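Local coordinates for periplasmic His/Glu/Gln/Arg/opine family-binding protein (Silicibacter pomeroyi, PDB 3I6V) that binds lysine between the two lobes of a periplasmic-type solute-binding fold and probably delivers amino acids of the His/Glu/Gln/Arg/opine group to an ABC transporter, at residues 153-157 against 169-173; 203-209 against 219-223. One frame throughout, in Å; residues are numbered along the deposited sequence.

Interaction 1 of 2, residues 153-157 against 169-173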
# COMPACT_ATOMS: atom_id res chain seq x y z
N ARG A 153 0.10 1.05 -9.13
CA ARG A 153 0.34 0.22 -10.29
C ARG A 153 0.62 -1.23 -9.86
O ARG A 153 0.15 -2.17 -10.53
CB ARG A 153 1.51 0.73 -11.15
CG ARG A 153 1.67 -0.10 -12.46
CD ARG A 153 2.76 0.45 -13.43
NE ARG A 153 2.87 -0.51 -14.51
CZ ARG A 153 2.10 -0.53 -15.60
NH1 ARG A 153 1.17 0.41 -15.80
NH2 ARG A 153 2.28 -1.47 -16.50
N ASP A 154 1.37 -1.43 -8.79
CA ASP A 154 1.65 -2.78 -8.38
C ASP A 154 0.45 -3.55 -7.84
O ASP A 154 0.42 -4.79 -7.91
CB ASP A 154 2.86 -2.86 -7.46
CG ASP A 154 4.15 -2.53 -8.20
OD1 ASP A 154 4.10 -2.27 -9.42
OD2 ASP A 154 5.21 -2.51 -7.56
N TYR A 155 -0.54 -2.81 -7.33
CA TYR A 155 -1.80 -3.41 -6.93
C TYR A 155 -2.57 -3.82 -8.21
O TYR A 155 -3.14 -4.93 -8.30
CB TYR A 155 -2.61 -2.43 -6.08
CG TYR A 155 -4.04 -2.88 -5.82
CD1 TYR A 155 -4.32 -4.00 -5.00
CD2 TYR A 155 -5.11 -2.20 -6.39
CE1 TYR A 155 -5.65 -4.41 -4.76
CE2 TYR A 155 -6.42 -2.59 -6.17
CZ TYR A 155 -6.69 -3.69 -5.38
OH TYR A 155 -8.01 -4.05 -5.23
N LEU A 156 -2.57 -2.92 -9.19
CA LEU A 156 -3.33 -3.13 -10.44
C LEU A 156 -2.75 -4.18 -11.41
O LEU A 156 -3.52 -4.85 -12.09
CB LEU A 156 -3.59 -1.82 -11.19
CG LEU A 156 -4.47 -0.80 -10.47
CD1 LEU A 156 -4.31 0.61 -11.12
CD2 LEU A 156 -5.96 -1.21 -10.36
N VAL A 157 -1.43 -4.34 -11.46
CA VAL A 157 -0.82 -5.27 -12.43
C VAL A 157 -1.45 -6.70 -12.38
O VAL A 157 -1.95 -7.16 -13.41
CB VAL A 157 0.73 -5.28 -12.40
CG1 VAL A 157 1.31 -6.53 -13.15
CG2 VAL A 157 1.32 -3.95 -13.03
N PHE A 169 -4.95 -1.30 -18.53
CA PHE A 169 -4.33 0.01 -18.29
C PHE A 169 -4.67 1.02 -19.39
O PHE A 169 -4.63 0.69 -20.58
CB PHE A 169 -2.82 -0.15 -18.19
CG PHE A 169 -2.37 -0.84 -16.92
CD1 PHE A 169 -1.72 -2.08 -16.97
CD2 PHE A 169 -2.58 -0.23 -15.67
CE1 PHE A 169 -1.30 -2.72 -15.78
CE2 PHE A 169 -2.15 -0.85 -14.46
CZ PHE A 169 -1.50 -2.09 -14.52
N VAL A 170 -5.01 2.24 -18.98
CA VAL A 170 -5.26 3.34 -19.90
C VAL A 170 -4.48 4.59 -19.43
O VAL A 170 -4.20 4.75 -18.23
CB VAL A 170 -6.79 3.63 -20.02
CG1 VAL A 170 -7.50 2.43 -20.62
CG2 VAL A 170 -7.40 3.93 -18.67
N GLY A 171 -4.11 5.46 -20.38
CA GLY A 171 -3.41 6.70 -20.03
C GLY A 171 -1.97 6.44 -19.64
O GLY A 171 -1.38 5.41 -19.98
N ASP A 172 -1.38 7.37 -18.91
CA ASP A 172 0.03 7.25 -18.57
C ASP A 172 0.14 7.00 -17.08
O ASP A 172 -0.72 7.45 -16.34
CB ASP A 172 0.76 8.54 -18.93
CG ASP A 172 0.60 8.91 -20.40
OD1 ASP A 172 -0.23 9.80 -20.71
OD2 ASP A 172 1.27 8.29 -21.25
N ASP A 173 1.19 6.32 -16.66
CA ASP A 173 1.59 6.24 -15.27
C ASP A 173 1.83 7.64 -14.65
O ASP A 173 2.22 8.58 -15.34
CB ASP A 173 2.88 5.42 -15.16
CG ASP A 173 2.68 3.93 -15.50
OD1 ASP A 173 1.52 3.45 -15.60
OD2 ASP A 173 3.72 3.24 -15.65

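Interaction 2 of 2, residues 203-209 against 219-223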
# COMPACT_ATOMS: atom_id res chain seq x y z
N LYS A 203 18.62 -4.04 3.16
CA LYS A 203 19.06 -3.36 1.95
C LYS A 203 20.53 -3.70 1.67
O LYS A 203 20.89 -3.94 0.53
CB LYS A 203 18.84 -1.82 2.01
CG LYS A 203 17.34 -1.40 1.96
CD LYS A 203 17.13 0.10 1.92
CE LYS A 203 15.64 0.48 2.05
NZ LYS A 203 15.42 2.00 2.15
N GLU A 204 21.35 -3.72 2.72
CA GLU A 204 22.79 -3.93 2.59
C GLU A 204 23.20 -5.36 2.15
O GLU A 204 24.18 -5.51 1.42
CB GLU A 204 23.49 -3.51 3.89
CG GLU A 204 23.64 -2.00 4.00
CD GLU A 204 24.14 -1.54 5.37
OE1 GLU A 204 24.14 -2.35 6.33
OE2 GLU A 204 24.51 -0.35 5.48
N ASP A 205 22.44 -6.37 2.58
CA ASP A 205 22.71 -7.78 2.27
C ASP A 205 21.88 -8.35 1.13
O ASP A 205 22.01 -9.53 0.82
CB ASP A 205 22.56 -8.65 3.52
CG ASP A 205 21.09 -8.84 3.98
OD1 ASP A 205 20.13 -8.40 3.29
OD2 ASP A 205 20.90 -9.46 5.04
N GLY A 206 21.02 -7.54 0.50
CA GLY A 206 20.27 -7.97 -0.68
C GLY A 206 18.99 -8.76 -0.43
O GLY A 206 18.29 -9.11 -1.38
N THR A 207 18.67 -9.05 0.83
CA THR A 207 17.47 -9.82 1.13
C THR A 207 16.16 -9.08 0.84
O THR A 207 15.13 -9.72 0.55
CB THR A 207 17.44 -10.38 2.57
OG1 THR A 207 17.69 -9.32 3.50
CG2 THR A 207 18.50 -11.51 2.74
N LEU A 208 16.19 -7.75 0.93
CA LEU A 208 14.98 -6.96 0.65
C LEU A 208 14.69 -6.98 -0.84
O LEU A 208 13.55 -7.21 -1.23
CB LEU A 208 15.10 -5.51 1.17
CG LEU A 208 13.87 -4.61 0.95
CD1 LEU A 208 12.57 -5.26 1.46
CD2 LEU A 208 14.11 -3.23 1.64
N ASN A 209 15.71 -6.78 -1.67
CA ASN A 209 15.54 -6.90 -3.13
C ASN A 209 14.95 -8.24 -3.55
O ASN A 209 14.08 -8.27 -4.41
CB ASN A 209 16.86 -6.68 -3.87
CG ASN A 209 17.27 -5.23 -3.90
OD1 ASN A 209 16.49 -4.33 -3.54
ND2 ASN A 209 18.50 -4.98 -4.36
N ASP A 219 10.90 -7.82 -12.70
CA ASP A 219 11.11 -6.47 -13.20
C ASP A 219 10.79 -5.36 -12.20
O ASP A 219 10.92 -4.17 -12.54
CB ASP A 219 10.33 -6.26 -14.50
CG ASP A 219 11.02 -6.91 -15.70
OD1 ASP A 219 12.28 -6.90 -15.76
OD2 ASP A 219 10.29 -7.43 -16.59
N ALA A 220 10.40 -5.73 -10.98
CA ALA A 220 10.10 -4.76 -9.92
C ALA A 220 11.29 -3.83 -9.61
O ALA A 220 12.46 -4.25 -9.66
CB ALA A 220 9.65 -5.47 -8.65
N ALA A 221 10.99 -2.58 -9.31
CA ALA A 221 12.01 -1.63 -8.88
C ALA A 221 12.65 -2.09 -7.57
O ALA A 221 11.95 -2.44 -6.61
CB ALA A 221 11.40 -0.22 -8.75
N VAL A 222 13.97 -2.12 -7.54
CA VAL A 222 14.70 -2.55 -6.34
C VAL A 222 15.74 -1.51 -5.91
O VAL A 222 15.87 -0.49 -6.55
CB VAL A 222 15.36 -3.92 -6.55
CG1 VAL A 222 14.29 -5.01 -6.59
CG2 VAL A 222 16.23 -3.92 -7.84
N TYR A 223 16.45 -1.76 -4.83
CA TYR A 223 17.40 -0.78 -4.30
C TYR A 223 18.80 -0.80 -4.95
O TYR A 223 19.41 -1.86 -5.00
CB TYR A 223 17.47 -0.92 -2.79
CG TYR A 223 16.16 -0.45 -2.12
CD1 TYR A 223 15.19 -1.38 -1.72
CD2 TYR A 223 15.90 0.91 -1.97
CE1 TYR A 223 13.98 -0.95 -1.13
CE2 TYR A 223 14.69 1.36 -1.38
CZ TYR A 223 13.75 0.43 -0.97
OH TYR A 223 12.59 0.89 -0.38

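Interaction 1 of 2, residues 153-157 against 169-173
A salt bridge from Arg153 NH1 to Asp173 OD1, 3.1 Å long, ties the first turn of helix 153-162 to strand 172-175. As a hydrogen bond it is weak, the N-H...O angle being only 123°, and the same Asp173 OD1 is also hydrogen-bonded to Ser95 on strand 93-98. The arginine has a second partner in Phe169: its extended side chain lays the guanidinium flat over one ring face, with planes 27° apart and Arg153 CZ 4.2 Å from the centroid of the Phe169 ring, a cation-pi stack. Beyond it, apolar contacts carry the ring onto the helix, Leu156 CB reaching Phe169 CE2 at 3.7 Å and Val157 CG2 reaching Phe169 CZ at 3.7 Å. The chain turns a corner at Gly171, and on its two sides Phe169 and Asp173 both direct their CA-to-CB bonds toward the helix. Leu156 and Phe169 also touch Val97, so the helix start, directly after strand 148-152, packs on strand 93-98 of the mixed sheet, as in the alpha/beta lobes of family 3 solute-binding proteins.

Interaction 2 of 2, residues 203-209 against 219-223
The last modelled residue, Tyr223, is held at its backbone by an amide side chain. Asn209 OD1 accepts from Tyr223 N at 2.9 Å with nearly straight geometry, while Asn209 ND2 gives a weak bond of 3.3 Å to Tyr223 O, so one carboxamide grips both polar backbone atoms of a single residue, as a neighbouring strand would. The same approach brings Asn209 OD1 against Val222 CB, 3.2 Å away. The Tyr223 ring then lies against the two helices: Lys203 CE sits over its face, 3.7 Å from the ring centroid in a CH-pi contact, with Lys203 NZ off-centre at 4.2 Å from that centroid, and Leu208 CD2 meets Tyr223 CE1 at 3.6 Å. The polar ends reach further, Lys203 NZ to Gln86 and Tyr223 OH to Asn87. The chain's tail is thus folded back across the junction between helices 189-204 and 207-216, built on an Asx turn, Asp205 OD1 to Thr207 N at 2.9 Å, that contains Gly206, the N-cap residue with positive phi.

In the fold
Both interactions are surface contacts, each with one buried leucine among its five touching residues, and both set a basic side chain against an aromatic ring: the guanidinium flat over Phe169, the lysine with CE over Tyr223 and its charge off-centre. One chemical theme adapts to its setting. In interaction 1 a helix meets strands, and a charge pair joins the stack. Neither segment of interaction 2 is a strand, though its polar ends reach strand 83-89; its polar part is two bonds, one weak, from the Asn209 carboxamide to the Tyr223 backbone. The centres of interactions 1 and 2 are 22 Å apart. The side chain of Leu156 is about 10 Å from the bound lysine, that of Tyr223 about 13 Å.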